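Local coordinates for protein Non-reducing end alpha-L-arabinofuranosidase BoGH43B (Bacteroides ovatus, PDB 5JOZ) that removes terminal non-reducing alpha-L-arabinofuranosyl residues from xyloglucan side branches, turning S units into X units during xyloglucan degradation, at residues Arg6-Thr11 with Gly255-Asn260. Numbering follows the deposited sequence.
Sequences RNPIIT and GIRPVN
R257 sends CG anti to its carbonyl carbon (chi1 -74°). The chain then bends at chi2 and again at chi3 (97°), which lays the guanidinium against P8 and carries NH1 on to T11. The contact belongs to the GH43 catalytic domain, a five-bladed beta-propeller. It joins the loop after strand 4-6 to the end of strand 249-256, in the blade that also holds strand 269-277. The peptide bond before P8 is cis. The P8 ring meets the arginine with CG and CD, and it also touches F271 of strand 269-277. CG packs on the aliphatic part of the side chain, 3.6 Å from R257 CD. P8 CD lies over one face of the guanidinium, 3.7 Å from R257 NE and offset toward the rim. T11 comes in at a slant, and its methyl CG2 is 3.7 Å from R257 NH1. With OG1 at chi1 55°, this methyl falls anti to the carbonyl carbon, beside the backbone N, which places it near the guanidinium. T11 OG1 hydrogen-bonds to A366 O, in the part of the chain assigned to the concanavalin A-like family. Between the two segments the contact is van der Waals. R257 NH1 forms a salt bridge with E269 OE2, and NH2 a long, weak ion pair with D507. Cut back to an alanine, R257 would probably cost E269 this salt-bridge partner and open a gap beside the P8 ring. The contact lies away from the probable catalytic residues and from the bound calcium ion. The outer end of the arginine also brushes the threonine at its branch point, with R257 NH1 4.1 Å from T11 CB.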
ATOM      1  N   ARG A   6       5.483 -16.305  10.810  1.00 28.03           N
ATOM      2  CA  ARG A   6       4.286 -15.654  11.328  1.00 31.24           C
ATOM      3  C   ARG A   6       3.748 -14.736  10.239  1.00 31.24           C
ATOM      4  O   ARG A   6       4.517 -14.007   9.609  1.00 30.61           O
ATOM      5  CB  ARG A   6       4.613 -14.818  12.585  1.00 32.23           C
ATOM      6  N   ASN A   7       2.436 -14.808  10.012  1.00 28.53           N
ATOM      7  CA  ASN A   7       1.714 -13.831   9.206  1.00 30.00           C
ATOM      8  C   ASN A   7       1.443 -12.564  10.052  1.00 35.72           C
ATOM      9  O   ASN A   7       1.357 -12.652  11.280  1.00 36.87           O
ATOM     10  CB  ASN A   7       0.375 -14.399   8.695  1.00 27.62           C
ATOM     11  CG  ASN A   7       0.475 -15.054   7.315  1.00 27.58           C
ATOM     12  OD1 ASN A   7       1.090 -14.517   6.392  1.00 25.32           O
ATOM     13  ND2 ASN A   7      -0.166 -16.210   7.165  1.00 27.31           N
ATOM     14  N   PRO A   8       1.296 -11.396   9.421  1.00 34.16           N
ATOM     15  CA  PRO A   8       1.416 -11.213   7.962  1.00 29.77           C
ATOM     16  C   PRO A   8       2.857 -11.131   7.504  1.00 28.40           C
ATOM     17  O   PRO A   8       3.734 -10.835   8.303  1.00 27.21           O
ATOM     18  CB  PRO A   8       0.724  -9.865   7.705  1.00 33.09           C
ATOM     19  CG  PRO A   8       0.201  -9.399   9.024  1.00 34.64           C
ATOM     20  CD  PRO A   8       0.898 -10.157  10.105  1.00 32.47           C
ATOM     21  N   ILE A   9       3.083 -11.360   6.212  1.00 27.99           N
ATOM     22  CA  ILE A   9       4.443 -11.322   5.642  1.00 23.66           C
ATOM     23  C   ILE A   9       4.905  -9.908   5.261  1.00 21.63           C
ATOM     24  O   ILE A   9       6.099  -9.613   5.307  1.00 23.43           O
ATOM     25  CB  ILE A   9       4.618 -12.313   4.464  1.00 24.30           C
ATOM     26  CG1 ILE A   9       3.526 -12.149   3.402  1.00 22.26           C
ATOM     27  CG2 ILE A   9       4.625 -13.750   4.978  1.00 24.48           C
ATOM     28  CD1 ILE A   9       3.992 -12.520   2.027  1.00 21.25           C
ATOM     29  N   ILE A  10       3.972  -9.026   4.906  1.00 21.89           N
ATOM     30  CA  ILE A  10       4.298  -7.622   4.674  1.00 24.22           C
ATOM     31  C   ILE A  10       3.239  -6.776   5.360  1.00 23.81           C
ATOM     32  O   ILE A  10       2.053  -6.880   5.046  1.00 22.16           O
ATOM     33  CB  ILE A  10       4.386  -7.260   3.167  1.00 25.60           C
ATOM     34  CG1 ILE A  10       5.053  -8.391   2.358  1.00 26.48           C
ATOM     35  CG2 ILE A  10       5.157  -5.957   3.008  1.00 28.61           C
ATOM     36  CD1 ILE A  10       5.134  -8.143   0.861  1.00 27.73           C
ATOM     37  N   THR A  11       3.685  -5.930   6.284  1.00 24.24           N
ATOM     38  CA  THR A  11       2.800  -5.171   7.173  1.00 24.92           C
ATOM     39  C   THR A  11       2.656  -3.742   6.712  1.00 24.48           C
ATOM     40  O   THR A  11       3.366  -3.314   5.816  1.00 27.95           O
ATOM     41  CB  THR A  11       3.350  -5.175   8.616  1.00 24.26           C
ATOM     42  OG1 THR A  11       4.685  -4.688   8.615  1.00 22.65           O
ATOM     43  CG2 THR A  11       3.352  -6.574   9.169  1.00 27.58           C
ATOM     44  N   GLY A 255      -5.554  -8.930   3.848  1.00 21.16           N
ATOM     45  CA  GLY A 255      -6.421  -9.052   5.015  1.00 21.58           C
ATOM     46  C   GLY A 255      -6.232  -7.870   5.944  1.00 22.73           C
ATOM     47  O   GLY A 255      -5.404  -6.979   5.684  1.00 19.57           O
ATOM     48  N   ILE A 256      -6.977  -7.874   7.044  1.00 26.34           N
ATOM     49  CA  ILE A 256      -6.833  -6.840   8.074  1.00 27.23           C
ATOM     50  C   ILE A 256      -6.564  -7.489   9.422  1.00 27.16           C
ATOM     51  O   ILE A 256      -6.905  -8.658   9.616  1.00 25.71           O
ATOM     52  CB  ILE A 256      -8.062  -5.911   8.135  1.00 26.84           C
ATOM     53  CG1 ILE A 256      -9.347  -6.710   8.400  1.00 27.01           C
ATOM     54  CG2 ILE A 256      -8.178  -5.121   6.830  1.00 26.78           C
ATOM     55  CD1 ILE A 256     -10.555  -5.854   8.722  1.00 25.50           C
ATOM     56  N   ARG A 257      -5.926  -6.729  10.318  1.00 27.33           N
ATOM     57  CA  ARG A 257      -5.675  -7.131  11.709  1.00 29.75           C
ATOM     58  C   ARG A 257      -6.446  -6.163  12.577  1.00 27.78           C
ATOM     59  O   ARG A 257      -5.926  -5.095  12.880  1.00 28.09           O
ATOM     60  CB  ARG A 257      -4.198  -7.006  12.067  1.00 29.78           C
ATOM     61  CG  ARG A 257      -3.277  -8.063  11.473  1.00 29.81           C
ATOM     62  CD  ARG A 257      -1.901  -7.461  11.202  1.00 31.81           C
ATOM     63  NE  ARG A 257      -0.905  -7.700  12.226  1.00 32.08           N
ATOM     64  CZ  ARG A 257       0.250  -7.044  12.347  1.00 29.66           C
ATOM     65  NH1 ARG A 257       0.601  -6.067  11.519  1.00 25.86           N
ATOM     66  NH2 ARG A 257       1.071  -7.371  13.338  1.00 42.33           N
ATOM     67  N   PRO A 258      -7.696  -6.502  12.956  1.00 31.29           N
ATOM     68  CA  PRO A 258      -8.471  -5.525  13.735  1.00 29.19           C
ATOM     69  C   PRO A 258      -7.995  -5.384  15.188  1.00 31.25           C
ATOM     70  O   PRO A 258      -7.400  -6.309  15.736  1.00 32.93           O
ATOM     71  CB  PRO A 258      -9.907  -6.083  13.694  1.00 27.67           C
ATOM     72  CG  PRO A 258      -9.894  -7.242  12.748  1.00 26.86           C
ATOM     73  CD  PRO A 258      -8.479  -7.730  12.700  1.00 27.63           C
ATOM     74  N   VAL A 259      -8.253  -4.221  15.782  1.00 31.98           N
ATOM     75  CA  VAL A 259      -7.999  -3.982  17.205  1.00 32.66           C
ATOM     76  C   VAL A 259      -9.272  -4.373  17.971  1.00 32.48           C
ATOM     77  O   VAL A 259     -10.364  -3.909  17.630  1.00 35.68           O
ATOM     78  CB  VAL A 259      -7.661  -2.496  17.495  1.00 33.00           C
ATOM     79  CG1 VAL A 259      -7.176  -2.336  18.932  1.00 34.33           C
ATOM     80  CG2 VAL A 259      -6.620  -1.945  16.516  1.00 31.66           C
ATOM     81  N   ASN A 260      -9.137  -5.237  18.978  1.00 34.37           N
ATOM     82  CA  ASN A 260     -10.290  -5.793  19.730  1.00 41.88           C
ATOM     83  C   ASN A 260     -11.438  -6.289  18.813  1.00 40.18           C
ATOM     84  O   ASN A 260     -12.627  -6.156  19.145  1.00 36.64           O
ATOM     85  CB  ASN A 260     -10.835  -4.764  20.754  1.00 47.10           C
ATOM     86  CG  ASN A 260      -9.789  -4.297  21.755  1.00 52.30           C
ATOM     87  OD1 ASN A 260      -8.899  -5.050  22.164  1.00 53.41           O
ATOM     88  ND2 ASN A 260      -9.903  -3.043  22.166  1.00 59.56           N
TER